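Local coordinates for kojibiose phosphorylase (Gut metagenome, PDB 6W0P), which belongs to glycoside hydrolase family 65, a group of carbohydrate-active enzymes that join an N-terminal beta-sandwich domain to a helical catalytic domain, at residues A[186-200]-A[220-233]. Residues are numbered along the deposited sequence; the frame is centred on the assembly and turned at random.
Sequences WNRVKEFKIGNSIGL and KEDSYQLNQKEVIL
Two beta hairpins lie face to face here: strand 186-194 runs nearly antiparallel to strand 223-227, at 164° with axes 6.9 Å apart at closest, and strand 197-200 likewise runs nearly antiparallel to strand 230-233. Ile198 fills the middle of the interface. With its CG1 swung anti to the backbone N (chi1 -169°), it meets Val231 tip to tip, Ile198 CG1 lying 3.7 Å from Val231 CB, while Ile198 CG2 rests against Leu233 CD1, the two side chains passing one another in opposite directions, and Ile198 CD1 reaches Tyr224 CB. Leu226 adds its CD2 against Ile198 CG1.

Toward the 194-197 turn, Lys193 lays its aliphatic chain over one face of the Tyr224 ring, Lys193 CD 3.5 Å from the centroid in a CH-pi contact. Its ammonium continues past the ring to a salt bridge with Glu221, Lys193 NZ to Glu221 OE2 3.6 Å. One water ties this polar corner together, accepting from Lys193 NZ and Asn196 ND2, and weakly from Lys220 NZ, and donating to Glu221 OE1. The carboxylate and water probably ease the closeness of the two lysines.

Near the 227-230 turn, the one hydrogen bond directly between the segments runs from Lys229 N to Glu191 OE2, 2.8 Å and almost straight at 174°, although the N-H arrives from above the carboxylate plane. Arg188 salt-bridges the same carboxylate, and Gln228 CA sits 3.7 Å above the plane of the Arg188 guanidinium, over its centre. Lys229 runs its methylenes along the 186-188 backbone, and its NZ bonds to Gln228 OE1 and Asn176 OD1.

Because each hairpin belongs to a different antiparallel sheet, these side chains form part of the interlayer packing of a beta-sandwich, the fold of the family 65 N-terminal domain.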
loop_
_atom_site.group_PDB
_atom_site.type_symbol
_atom_site.label_atom_id
_atom_site.label_comp_id
_atom_site.label_asym_id
_atom_site.label_seq_id
_atom_site.Cartn_x
_atom_site.Cartn_y
_atom_site.Cartn_z
ATOM N N TRP A 186 28.134 0.346 -9.571
ATOM C CA TRP A 186 29.138 0.138 -10.648
ATOM C C TRP A 186 29.999 -1.096 -10.359
ATOM O O TRP A 186 30.384 -1.275 -9.174
ATOM C CB TRP A 186 30.008 1.387 -10.775
ATOM C CG TRP A 186 29.213 2.578 -11.203
ATOM C CD1 TRP A 186 28.676 3.541 -10.402
ATOM C CD2 TRP A 186 28.809 2.895 -12.540
ATOM N NE1 TRP A 186 28.001 4.462 -11.160
ATOM C CE2 TRP A 186 28.067 4.090 -12.477
ATOM C CE3 TRP A 186 29.021 2.304 -13.785
ATOM C CZ2 TRP A 186 27.537 4.697 -13.612
ATOM C CZ3 TRP A 186 28.499 2.905 -14.910
ATOM C CH2 TRP A 186 27.765 4.086 -14.820
ATOM N N ASN A 187 30.283 -1.904 -11.389
ATOM C CA ASN A 187 31.310 -2.982 -11.350
ATOM C C ASN A 187 32.533 -2.536 -12.158
ATOM O O ASN A 187 32.364 -1.841 -13.193
ATOM C CB ASN A 187 30.801 -4.321 -11.899
ATOM C CG ASN A 187 29.762 -4.966 -11.008
ATOM O OD1 ASN A 187 29.904 -4.949 -9.793
ATOM N ND2 ASN A 187 28.700 -5.496 -11.599
ATOM N N ARG A 188 33.712 -2.993 -11.738
ATOM C CA ARG A 188 35.014 -2.723 -12.391
ATOM C C ARG A 188 35.012 -3.295 -13.816
ATOM O O ARG A 188 34.449 -4.388 -14.034
ATOM C CB ARG A 188 36.109 -3.335 -11.511
ATOM C CG ARG A 188 37.447 -3.545 -12.200
ATOM C CD ARG A 188 38.478 -4.188 -11.286
ATOM N NE ARG A 188 39.785 -3.546 -11.408
ATOM C CZ ARG A 188 40.829 -3.729 -10.594
ATOM N NH1 ARG A 188 40.771 -4.568 -9.569
ATOM N NH2 ARG A 188 41.946 -3.061 -10.815
ATOM N N VAL A 189 35.638 -2.603 -14.762
ATOM C CA VAL A 189 36.048 -3.219 -16.059
ATOM C C VAL A 189 37.564 -3.075 -16.163
ATOM O O VAL A 189 38.240 -4.098 -16.014
ATOM C CB VAL A 189 35.330 -2.602 -17.273
ATOM C CG1 VAL A 189 35.798 -3.228 -18.580
ATOM C CG2 VAL A 189 33.814 -2.704 -17.134
ATOM N N LYS A 190 38.068 -1.847 -16.323
ATOM C CA LYS A 190 39.513 -1.583 -16.534
ATOM C C LYS A 190 39.918 -0.233 -15.924
ATOM O O LYS A 190 39.093 0.710 -15.961
ATOM C CB LYS A 190 39.808 -1.631 -18.038
ATOM C CG LYS A 190 41.265 -1.856 -18.410
ATOM C CD LYS A 190 41.818 -3.225 -18.013
ATOM C CE LYS A 190 43.194 -3.454 -18.604
ATOM N NZ LYS A 190 43.632 -4.861 -18.471
ATOM N N GLU A 191 41.142 -0.161 -15.381
ATOM C CA GLU A 191 41.879 1.100 -15.093
ATOM C C GLU A 191 43.105 1.135 -16.016
ATOM O O GLU A 191 43.612 0.060 -16.317
ATOM C CB GLU A 191 42.246 1.185 -13.611
ATOM C CG GLU A 191 41.041 1.047 -12.698
ATOM C CD GLU A 191 40.696 -0.387 -12.333
ATOM O OE1 GLU A 191 41.567 -1.248 -12.469
ATOM O OE2 GLU A 191 39.560 -0.640 -11.898
ATOM N N PHE A 192 43.529 2.302 -16.503
ATOM C CA PHE A 192 44.603 2.387 -17.522
ATOM C C PHE A 192 45.289 3.744 -17.480
ATOM O O PHE A 192 44.630 4.759 -17.156
ATOM C CB PHE A 192 44.040 2.173 -18.930
ATOM C CG PHE A 192 42.877 3.062 -19.289
ATOM C CD1 PHE A 192 43.084 4.319 -19.841
ATOM C CD2 PHE A 192 41.576 2.635 -19.080
ATOM C CE1 PHE A 192 42.011 5.137 -20.159
ATOM C CE2 PHE A 192 40.500 3.455 -19.399
ATOM C CZ PHE A 192 40.721 4.707 -19.932
ATOM N N LYS A 193 46.572 3.758 -17.835
ATOM C CA LYS A 193 47.303 5.001 -18.174
ATOM C C LYS A 193 47.897 4.808 -19.568
ATOM O O LYS A 193 48.604 3.826 -19.776
ATOM C CB LYS A 193 48.333 5.366 -17.098
ATOM C CG LYS A 193 49.222 6.559 -17.436
ATOM C CD LYS A 193 49.542 7.438 -16.247
ATOM C CE LYS A 193 50.803 8.258 -16.421
ATOM N NZ LYS A 193 50.796 9.063 -17.666
ATOM N N ILE A 194 47.549 5.698 -20.489
ATOM C CA ILE A 194 48.049 5.732 -21.890
ATOM C C ILE A 194 48.573 7.140 -22.143
ATOM O O ILE A 194 47.751 8.048 -22.248
ATOM C CB ILE A 194 46.924 5.336 -22.863
ATOM C CG1 ILE A 194 46.221 4.068 -22.363
ATOM C CG2 ILE A 194 47.466 5.214 -24.284
ATOM C CD1 ILE A 194 45.536 3.219 -23.428
ATOM N N GLY A 195 49.895 7.300 -22.222
ATOM C CA GLY A 195 50.547 8.613 -22.399
ATOM C C GLY A 195 50.240 9.521 -21.219
ATOM O O GLY A 195 50.323 9.051 -20.076
ATOM N N ASN A 196 49.849 10.768 -21.475
ATOM C CA ASN A 196 49.589 11.753 -20.392
ATOM C C ASN A 196 48.137 11.635 -19.921
ATOM O O ASN A 196 47.690 12.528 -19.154
ATOM C CB ASN A 196 49.947 13.174 -20.825
ATOM C CG ASN A 196 51.446 13.385 -20.882
ATOM O OD1 ASN A 196 51.982 13.802 -21.909
ATOM N ND2 ASN A 196 52.117 13.097 -19.778
ATOM N N SER A 197 47.449 10.564 -20.312
ATOM C CA SER A 197 46.010 10.354 -20.031
ATOM C C SER A 197 45.850 9.174 -19.076
ATOM O O SER A 197 46.617 8.206 -19.195
ATOM C CB SER A 197 45.256 10.187 -21.318
ATOM O OG SER A 197 45.230 11.427 -22.027
ATOM N N ILE A 198 44.947 9.286 -18.103
ATOM C CA ILE A 198 44.649 8.213 -17.109
ATOM C C ILE A 198 43.135 8.106 -17.025
ATOM O O ILE A 198 42.500 9.149 -17.166
ATOM C CB ILE A 198 45.293 8.532 -15.748
ATOM C CG1 ILE A 198 45.235 7.339 -14.800
ATOM C CG2 ILE A 198 44.689 9.779 -15.114
ATOM C CD1 ILE A 198 46.118 7.494 -13.575
ATOM N N GLY A 199 42.575 6.913 -16.813
ATOM C CA GLY A 199 41.110 6.765 -16.838
ATOM C C GLY A 199 40.631 5.409 -16.388
ATOM O O GLY A 199 41.457 4.578 -16.002
ATOM N N LEU A 200 39.315 5.220 -16.394
ATOM C CA LEU A 200 38.656 3.948 -16.013
ATOM C C LEU A 200 37.461 3.704 -16.930
ATOM O O LEU A 200 36.975 4.661 -17.560
ATOM C CB LEU A 200 38.240 3.977 -14.539
ATOM C CG LEU A 200 37.454 5.193 -14.056
ATOM C CD1 LEU A 200 35.998 5.119 -14.505
ATOM C CD2 LEU A 200 37.547 5.302 -12.527
ATOM N N LYS A 220 53.086 17.306 -15.845
ATOM C CA LYS A 220 53.589 15.935 -15.556
ATOM C C LYS A 220 53.408 15.661 -14.054
ATOM O O LYS A 220 53.837 16.500 -13.243
ATOM C CB LYS A 220 55.059 15.778 -15.970
ATOM C CG LYS A 220 55.618 14.368 -15.817
ATOM C CD LYS A 220 55.005 13.347 -16.762
ATOM C CE LYS A 220 55.316 11.922 -16.351
ATOM N NZ LYS A 220 54.885 10.951 -17.382
ATOM N N GLU A 221 52.770 14.544 -13.707
ATOM C CA GLU A 221 52.583 14.072 -12.314
ATOM C C GLU A 221 53.883 13.414 -11.815
ATOM O O GLU A 221 54.727 13.043 -12.642
ATOM C CB GLU A 221 51.381 13.127 -12.256
ATOM C CG GLU A 221 51.641 11.726 -12.802
ATOM C CD GLU A 221 51.817 11.575 -14.310
ATOM O OE1 GLU A 221 51.508 12.520 -15.061
ATOM O OE2 GLU A 221 52.281 10.494 -14.731
ATOM N N ASP A 222 54.030 13.298 -10.496
ATOM C CA ASP A 222 55.204 12.689 -9.826
ATOM C C ASP A 222 54.956 11.184 -9.784
ATOM O O ASP A 222 55.912 10.441 -9.866
ATOM C CB ASP A 222 55.438 13.295 -8.437
ATOM C CG ASP A 222 55.924 14.733 -8.492
ATOM O OD1 ASP A 222 57.067 14.943 -8.907
ATOM O OD2 ASP A 222 55.125 15.639 -8.174
ATOM N N SER A 223 53.696 10.762 -9.697
ATOM C CA SER A 223 53.314 9.330 -9.755
ATOM C C SER A 223 51.812 9.204 -9.981
ATOM O O SER A 223 51.124 10.229 -9.874
ATOM C CB SER A 223 53.739 8.593 -8.502
ATOM O OG SER A 223 53.122 9.153 -7.361
ATOM N N TYR A 224 51.346 7.983 -10.249
ATOM C CA TYR A 224 49.922 7.646 -10.495
ATOM C C TYR A 224 49.569 6.307 -9.840
ATOM O O TYR A 224 50.476 5.517 -9.574
ATOM C CB TYR A 224 49.658 7.640 -12.000
ATOM C CG TYR A 224 50.298 6.532 -12.801
ATOM C CD1 TYR A 224 51.581 6.654 -13.320
ATOM C CD2 TYR A 224 49.590 5.375 -13.101
ATOM C CE1 TYR A 224 52.144 5.651 -14.098
ATOM C CE2 TYR A 224 50.137 4.363 -13.874
ATOM C CZ TYR A 224 51.420 4.498 -14.378
ATOM O OH TYR A 224 51.952 3.487 -15.135
ATOM N N GLN A 225 48.280 6.060 -9.602
ATOM C CA GLN A 225 47.776 4.751 -9.106
ATOM C C GLN A 225 46.590 4.301 -9.961
ATOM O O GLN A 225 45.741 5.138 -10.295
ATOM C CB GLN A 225 47.364 4.817 -7.633
ATOM C CG GLN A 225 48.401 5.464 -6.719
ATOM C CD GLN A 225 47.820 5.864 -5.381
ATOM O OE1 GLN A 225 47.260 5.039 -4.644
ATOM N NE2 GLN A 225 47.916 7.158 -5.080
ATOM N N LEU A 226 46.527 3.011 -10.274
ATOM C CA LEU A 226 45.348 2.346 -10.879
ATOM C C LEU A 226 44.785 1.342 -9.866
ATOM O O LEU A 226 45.294 0.204 -9.789
ATOM C CB LEU A 226 45.760 1.667 -12.188
ATOM C CG LEU A 226 46.453 2.550 -13.224
ATOM C CD1 LEU A 226 46.902 1.704 -14.415
ATOM C CD2 LEU A 226 45.556 3.697 -13.688
ATOM N N ASN A 227 43.753 1.745 -9.123
ATOM C CA ASN A 227 43.047 0.891 -8.125
ATOM C C ASN A 227 41.673 0.495 -8.657
ATOM O O ASN A 227 41.235 1.049 -9.672
ATOM C CB ASN A 227 42.933 1.627 -6.795
ATOM C CG ASN A 227 44.269 2.226 -6.432
ATOM O OD1 ASN A 227 45.288 1.545 -6.511
ATOM N ND2 ASN A 227 44.270 3.501 -6.097
ATOM N N GLN A 228 41.001 -0.423 -7.981
ATOM C CA GLN A 228 39.684 -0.914 -8.450
ATOM C C GLN A 228 38.723 0.299 -8.502
ATOM O O GLN A 228 38.477 0.938 -7.460
ATOM C CB GLN A 228 39.269 -2.131 -7.618
ATOM C CG GLN A 228 38.688 -1.817 -6.250
ATOM C CD GLN A 228 37.240 -1.389 -6.342
ATOM O OE1 GLN A 228 36.626 -1.455 -7.409
ATOM N NE2 GLN A 228 36.687 -0.933 -5.227
ATOM N N LYS A 229 38.289 0.662 -9.707
ATOM C CA LYS A 229 37.277 1.722 -9.998
ATOM C C LYS A 229 37.752 3.120 -9.565
ATOM O O LYS A 229 36.899 4.010 -9.487
ATOM C CB LYS A 229 35.937 1.359 -9.347
ATOM C CG LYS A 229 35.313 0.078 -9.886
ATOM C CD LYS A 229 33.819 -0.049 -9.713
ATOM C CE LYS A 229 33.315 0.355 -8.348
ATOM N NZ LYS A 229 33.711 -0.608 -7.304
ATOM N N GLU A 230 39.048 3.338 -9.321
ATOM C CA GLU A 230 39.594 4.705 -9.115
ATOM C C GLU A 230 41.004 4.813 -9.708
ATOM O O GLU A 230 41.797 3.837 -9.611
ATOM C CB GLU A 230 39.539 5.133 -7.642
ATOM C CG GLU A 230 40.649 4.593 -6.773
ATOM C CD GLU A 230 40.666 5.091 -5.333
ATOM O OE1 GLU A 230 39.904 6.024 -5.016
ATOM O OE2 GLU A 230 41.453 4.536 -4.535
ATOM N N VAL A 231 41.304 5.966 -10.306
ATOM C CA VAL A 231 42.686 6.311 -10.728
ATOM C C VAL A 231 43.068 7.639 -10.079
ATOM O O VAL A 231 42.187 8.444 -9.800
ATOM C CB VAL A 231 42.821 6.310 -12.258
ATOM C CG1 VAL A 231 42.537 4.916 -12.793
ATOM C CG2 VAL A 231 41.930 7.356 -12.918
ATOM N N ILE A 232 44.353 7.807 -9.789
ATOM C CA ILE A 232 44.899 8.981 -9.053
ATOM C C ILE A 232 46.136 9.471 -9.807
ATOM O O ILE A 232 46.941 8.630 -10.242
ATOM C CB ILE A 232 45.191 8.627 -7.580
ATOM C CG1 ILE A 232 43.992 7.954 -6.912
ATOM C CG2 ILE A 232 45.649 9.850 -6.801
ATOM C CD1 ILE A 232 44.260 7.502 -5.487
ATOM N N LEU A 233 46.231 10.779 -9.997
ATOM C CA LEU A 233 47.473 11.475 -10.372
ATOM C C LEU A 233 47.997 12.189 -9.114
ATOM O O LEU A 233 47.219 12.934 -8.490
ATOM C CB LEU A 233 47.145 12.438 -11.519
ATOM C CG LEU A 233 46.877 11.801 -12.887
ATOM C CD1 LEU A 233 46.227 12.799 -13.840
ATOM C CD2 LEU A 233 48.155 11.266 -13.507
HETATM O O HOH W 1 51.634 11.529 -17.596
#